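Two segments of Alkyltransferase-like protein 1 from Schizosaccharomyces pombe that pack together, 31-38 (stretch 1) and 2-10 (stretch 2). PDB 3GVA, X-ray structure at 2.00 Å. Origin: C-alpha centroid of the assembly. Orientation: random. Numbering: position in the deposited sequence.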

ATOM      1  N   TYR A  31      10.899   4.391   6.909  1.00 27.21           N
ATOM      2  CA  TYR A  31      11.173   5.591   6.128  1.00 30.19           C
ATOM      3  C   TYR A  31      10.896   6.887   6.903  1.00 28.77           C
ATOM      4  O   TYR A  31      11.623   7.867   6.753  1.00 30.88           O
ATOM      5  CB  TYR A  31      10.343   5.587   4.844  1.00 28.02           C
ATOM      6  CG  TYR A  31      10.577   6.798   3.975  1.00 30.54           C
ATOM      7  CD1 TYR A  31      11.813   7.020   3.377  1.00 32.85           C
ATOM      8  CD2 TYR A  31       9.557   7.721   3.743  1.00 31.80           C
ATOM      9  CE1 TYR A  31      12.030   8.128   2.564  1.00 32.06           C
ATOM     10  CE2 TYR A  31       9.765   8.831   2.936  1.00 30.06           C
ATOM     11  CZ  TYR A  31      11.003   9.024   2.349  1.00 32.69           C
ATOM     12  OH  TYR A  31      11.210  10.108   1.533  1.00 33.53           O
ATOM     13  N   VAL A  32       9.847   6.895   7.719  1.00 23.43           N
ATOM     14  CA  VAL A  32       9.509   8.087   8.491  1.00 26.04           C
ATOM     15  C   VAL A  32      10.163   8.126   9.872  1.00 27.42           C
ATOM     16  O   VAL A  32       9.750   8.904  10.733  1.00 26.62           O
ATOM     17  CB  VAL A  32       7.979   8.245   8.664  1.00 25.38           C
ATOM     18  CG1 VAL A  32       7.318   8.362   7.310  1.00 23.40           C
ATOM     19  CG2 VAL A  32       7.407   7.084   9.454  1.00 27.45           C
ATOM     20  N   GLY A  33      11.172   7.282  10.076  1.00 33.82           N
ATOM     21  CA  GLY A  33      11.887   7.245  11.346  1.00 36.17           C
ATOM     22  C   GLY A  33      11.145   6.671  12.542  1.00 39.56           C
ATOM     23  O   GLY A  33      11.411   7.064  13.682  1.00 41.23           O
ATOM     24  N   MET A  34      10.231   5.737  12.298  1.00 27.75           N
ATOM     25  CA  MET A  34       9.456   5.112  13.369  1.00 27.80           C
ATOM     26  C   MET A  34       9.404   3.607  13.091  1.00 27.27           C
ATOM     27  O   MET A  34       8.325   3.011  13.036  1.00 27.80           O
ATOM     28  CB  MET A  34       8.036   5.688  13.383  1.00 44.85           C
ATOM     29  CG  MET A  34       7.971   7.204  13.421  1.00 49.78           C
ATOM     30  SD  MET A  34       7.386   7.821  15.003  1.00 60.09           S
ATOM     31  CE  MET A  34       8.883   7.743  15.944  1.00 50.34           C
ATOM     32  N   PRO A  35      10.577   2.978  12.937  1.00 35.25           N
ATOM     33  CA  PRO A  35      10.734   1.546  12.652  1.00 35.47           C
ATOM     34  C   PRO A  35       9.860   0.541  13.404  1.00 34.18           C
ATOM     35  O   PRO A  35       9.580  -0.533  12.882  1.00 36.36           O
ATOM     36  CB  PRO A  35      12.230   1.310  12.876  1.00 40.10           C
ATOM     37  CG  PRO A  35      12.610   2.393  13.850  1.00 42.35           C
ATOM     38  CD  PRO A  35      11.876   3.572  13.296  1.00 39.52           C
ATOM     39  N   SER A  36       9.418   0.875  14.609  1.00 32.46           N
ATOM     40  CA  SER A  36       8.590  -0.057  15.372  1.00 32.33           C
ATOM     41  C   SER A  36       7.093   0.212  15.241  1.00 32.16           C
ATOM     42  O   SER A  36       6.283  -0.469  15.873  1.00 32.12           O
ATOM     43  CB  SER A  36       8.964  -0.006  16.856  1.00 29.19           C
ATOM     44  OG  SER A  36       8.548   1.220  17.434  1.00 32.21           O
ATOM     45  N   TYR A  37       6.727   1.185  14.412  1.00 27.16           N
ATOM     46  CA  TYR A  37       5.325   1.554  14.253  1.00 24.92           C
ATOM     47  C   TYR A  37       4.619   1.019  13.013  1.00 24.26           C
ATOM     48  O   TYR A  37       3.663   1.632  12.537  1.00 24.22           O
ATOM     49  CB  TYR A  37       5.188   3.082  14.283  1.00 37.31           C
ATOM     50  CG  TYR A  37       5.479   3.697  15.633  1.00 39.10           C
ATOM     51  CD1 TYR A  37       6.750   3.615  16.202  1.00 44.01           C
ATOM     52  CD2 TYR A  37       4.475   4.338  16.358  1.00 43.10           C
ATOM     53  CE1 TYR A  37       7.015   4.153  17.462  1.00 46.63           C
ATOM     54  CE2 TYR A  37       4.728   4.880  17.623  1.00 46.98           C
ATOM     55  CZ  TYR A  37       6.001   4.783  18.167  1.00 47.28           C
ATOM     56  OH  TYR A  37       6.260   5.317  19.412  1.00 51.02           O
ATOM     57  N   ALA A  38       5.064  -0.123  12.500  1.00 20.90           N
ATOM     58  CA  ALA A  38       4.451  -0.693  11.310  1.00 22.12           C
ATOM     59  C   ALA A  38       2.954  -0.926  11.487  1.00 21.73           C
ATOM     60  O   ALA A  38       2.183  -0.663  10.576  1.00 17.50           O
ATOM     61  CB  ALA A  38       5.149  -1.994  10.919  1.00 18.04           C
TER
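Stretch 2, residues 2-10: RMDEFYTKV

Stretch 2 is the start of a helix, which runs from Met-3 through Val-10 and continues further along the chain. It lies against a segment without regular secondary structure, in which the chain leaves one helix at Val-32, makes a type I turn from Met-34 to Tyr-37, and enters the next helix with Tyr-37 at the N-cap position. From Arg-2 to Lys-9, the contacts shift from Met-34 and Tyr-37 to Val-32, so the two segments run broadly in opposite senses. The nearest CA atoms, those of Lys-9 and Val-32, are 7.2 Å apart, which leaves room for side chains.

The carbonyl oxygen of Arg-2 accepts the backbone hydrogen bond from Phe-6 N at 3.0 Å, while its long side chain brings NH2 to 4.0 Å from Met-34 SD. The sulfur lies at the edge of the guanidinium, near its plane. Met-3 points its CA-to-CB bond sideways, yet its flexible, unbranched side chain carries CE to 4.4 Å from Tyr-37 CD2, where the methyl meets the edge of the tyrosine ring. Asp-4 and Glu-5 are exposed and touch nothing on stretch 1, as suits charged residues; Asp-4 OD2 instead accepts a hydrogen bond from Glu-5 N at 2.5 Å, near the start of the helix.

Phe-6 is the hub of the contact. Buried and pointing toward stretch 1, with chi1 in the t rotamer, it offers a broad apolar ring to three residues. Its CZ is 3.8 Å from Tyr-37 CB, its CE1 is 3.8 Å from Met-34 CG at the ring edge, and the same CE1 is 4.5 Å from Val-32 CG2. The Tyr-37 and Phe-6 rings form an oblique pair, with planes at 47° and centroids 5.6 Å apart, and Tyr-37 CD2 lies over one face of the phenylalanine.

Tyr-7 and Thr-8 are out of reach of stretch 1; Thr-8 OG1 turns back to the helix and donates to Glu-5 O at 2.7 Å. Three residues after Phe-6, Lys-9 again points toward stretch 1. Its nearly extended chain ends with chi4 at -53°, placing NZ 2.9 Å from Val-32 O, to which it donates the only hydrogen bond between the stretches. A lysine suits this place: its length spans the gap, and its ammonium group can satisfy a carbonyl where the preceding helix has ended. Val-10 points away, and its small apolar side chain is buried elsewhere in the structure.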

ATOM      1  N   ARG A   2      -0.615  11.313  20.100  1.00 59.07           N
ATOM      2  CA  ARG A   2       0.484  11.482  19.104  1.00 56.65           C
ATOM      3  C   ARG A   2       0.062  10.998  17.721  1.00 54.23           C
ATOM      4  O   ARG A   2       0.563  11.479  16.705  1.00 53.37           O
ATOM      5  CB  ARG A   2       1.727  10.709  19.555  1.00 50.55           C
ATOM      6  CG  ARG A   2       2.859  10.730  18.541  1.00 52.37           C
ATOM      7  CD  ARG A   2       3.270  12.158  18.195  1.00 52.33           C
ATOM      8  NE  ARG A   2       3.565  12.320  16.770  1.00 52.34           N
ATOM      9  CZ  ARG A   2       4.484  11.624  16.104  1.00 52.91           C
ATOM     10  NH1 ARG A   2       4.679  11.843  14.809  1.00 48.32           N
ATOM     11  NH2 ARG A   2       5.209  10.706  16.730  1.00 52.85           N
ATOM     12  N   MET A   3      -0.862  10.045  17.695  1.00 43.10           N
ATOM     13  CA  MET A   3      -1.351   9.482  16.443  1.00 41.66           C
ATOM     14  C   MET A   3      -1.856  10.518  15.440  1.00 41.30           C
ATOM     15  O   MET A   3      -1.625  10.378  14.241  1.00 38.09           O
ATOM     16  CB  MET A   3      -2.458   8.464  16.723  1.00 42.94           C
ATOM     17  CG  MET A   3      -1.957   7.150  17.296  1.00 45.57           C
ATOM     18  SD  MET A   3      -0.862   6.248  16.167  1.00 49.40           S
ATOM     19  CE  MET A   3       0.766   6.657  16.866  1.00 45.07           C
ATOM     20  N   ASP A   4      -2.544  11.554  15.917  1.00 40.46           N
ATOM     21  CA  ASP A   4      -3.065  12.568  15.005  1.00 38.40           C
ATOM     22  C   ASP A   4      -1.962  13.091  14.082  1.00 34.73           C
ATOM     23  O   ASP A   4      -2.137  13.147  12.860  1.00 31.86           O
ATOM     24  CB  ASP A   4      -3.707  13.727  15.778  1.00 50.98           C
ATOM     25  CG  ASP A   4      -2.722  14.455  16.678  1.00 54.25           C
ATOM     26  OD1 ASP A   4      -3.023  15.602  17.059  1.00 57.07           O
ATOM     27  OD2 ASP A   4      -1.658  13.888  17.011  1.00 53.73           O
ATOM     28  N   GLU A   5      -0.818  13.457  14.655  1.00 30.02           N
ATOM     29  CA  GLU A   5       0.277  13.952  13.835  1.00 28.60           C
ATOM     30  C   GLU A   5       1.013  12.818  13.115  1.00 25.61           C
ATOM     31  O   GLU A   5       1.551  13.017  12.022  1.00 22.23           O
ATOM     32  CB  GLU A   5       1.266  14.767  14.673  1.00 36.54           C
ATOM     33  CG  GLU A   5       2.141  15.654  13.804  1.00 44.37           C
ATOM     34  CD  GLU A   5       2.831  16.773  14.560  1.00 48.93           C
ATOM     35  OE1 GLU A   5       2.177  17.423  15.405  1.00 51.17           O
ATOM     36  OE2 GLU A   5       4.028  17.018  14.284  1.00 51.48           O
ATOM     37  N   PHE A   6       1.030  11.629  13.717  1.00 23.95           N
ATOM     38  CA  PHE A   6       1.706  10.486  13.103  1.00 21.08           C
ATOM     39  C   PHE A   6       1.030  10.106  11.788  1.00 20.51           C
ATOM     40  O   PHE A   6       1.698   9.815  10.803  1.00 20.22           O
ATOM     41  CB  PHE A   6       1.692   9.272  14.043  1.00 20.09           C
ATOM     42  CG  PHE A   6       2.321   8.038  13.447  1.00 20.56           C
ATOM     43  CD1 PHE A   6       3.692   7.989  13.197  1.00 20.62           C
ATOM     44  CD2 PHE A   6       1.541   6.933  13.110  1.00 21.06           C
ATOM     45  CE1 PHE A   6       4.273   6.863  12.616  1.00 22.18           C
ATOM     46  CE2 PHE A   6       2.111   5.802  12.529  1.00 20.48           C
ATOM     47  CZ  PHE A   6       3.479   5.766  12.281  1.00 22.68           C
ATOM     48  N   TYR A   7      -0.300  10.097  11.782  1.00 18.90           N
ATOM     49  CA  TYR A   7      -1.056   9.744  10.589  1.00 22.21           C
ATOM     50  C   TYR A   7      -0.694  10.648   9.416  1.00 19.43           C
ATOM     51  O   TYR A   7      -0.470  10.171   8.309  1.00 16.09           O
ATOM     52  CB  TYR A   7      -2.565   9.828  10.868  1.00 26.71           C
ATOM     53  CG  TYR A   7      -3.141   8.644  11.621  1.00 31.73           C
ATOM     54  CD1 TYR A   7      -2.317   7.752  12.308  1.00 34.29           C
ATOM     55  CD2 TYR A   7      -4.518   8.420  11.649  1.00 34.43           C
ATOM     56  CE1 TYR A   7      -2.852   6.663  13.010  1.00 36.46           C
ATOM     57  CE2 TYR A   7      -5.066   7.338  12.347  1.00 36.42           C
ATOM     58  CZ  TYR A   7      -4.228   6.463  13.022  1.00 39.10           C
ATOM     59  OH  TYR A   7      -4.763   5.395  13.710  1.00 38.74           O
ATOM     60  N   THR A   8      -0.630  11.952   9.667  1.00 19.63           N
ATOM     61  CA  THR A   8      -0.293  12.903   8.613  1.00 18.60           C
ATOM     62  C   THR A   8       1.123  12.670   8.079  1.00 18.49           C
ATOM     63  O   THR A   8       1.389  12.868   6.890  1.00 20.51           O
ATOM     64  CB  THR A   8      -0.436  14.360   9.112  1.00 20.77           C
ATOM     65  OG1 THR A   8       0.524  14.626  10.142  1.00 28.72           O
ATOM     66  CG2 THR A   8      -1.831  14.572   9.690  1.00 18.15           C
ATOM     67  N   LYS A   9       2.022  12.233   8.953  1.00 17.62           N
ATOM     68  CA  LYS A   9       3.407  11.954   8.570  1.00 18.84           C
ATOM     69  C   LYS A   9       3.432  10.711   7.677  1.00 19.34           C
ATOM     70  O   LYS A   9       4.247  10.593   6.749  1.00 14.21           O
ATOM     71  CB  LYS A   9       4.246  11.717   9.827  1.00 34.59           C
ATOM     72  CG  LYS A   9       5.744  11.856   9.615  1.00 44.23           C
ATOM     73  CD  LYS A   9       6.512  11.609  10.908  1.00 50.93           C
ATOM     74  CE  LYS A   9       7.979  11.989  10.760  1.00 56.00           C
ATOM     75  NZ  LYS A   9       8.626  11.329   9.587  1.00 60.32           N
ATOM     76  N   VAL A  10       2.530   9.777   7.973  1.00 20.81           N
ATOM     77  CA  VAL A  10       2.411   8.552   7.196  1.00 18.88           C
ATOM     78  C   VAL A  10       1.864   8.910   5.816  1.00 19.07           C
ATOM     79  O   VAL A  10       2.408   8.479   4.799  1.00 15.89           O
ATOM     80  CB  VAL A  10       1.455   7.548   7.886  1.00 18.02           C
ATOM     81  CG1 VAL A  10       1.077   6.435   6.918  1.00 17.41           C
ATOM     82  CG2 VAL A  10       2.134   6.953   9.130  1.00 21.35           C
TER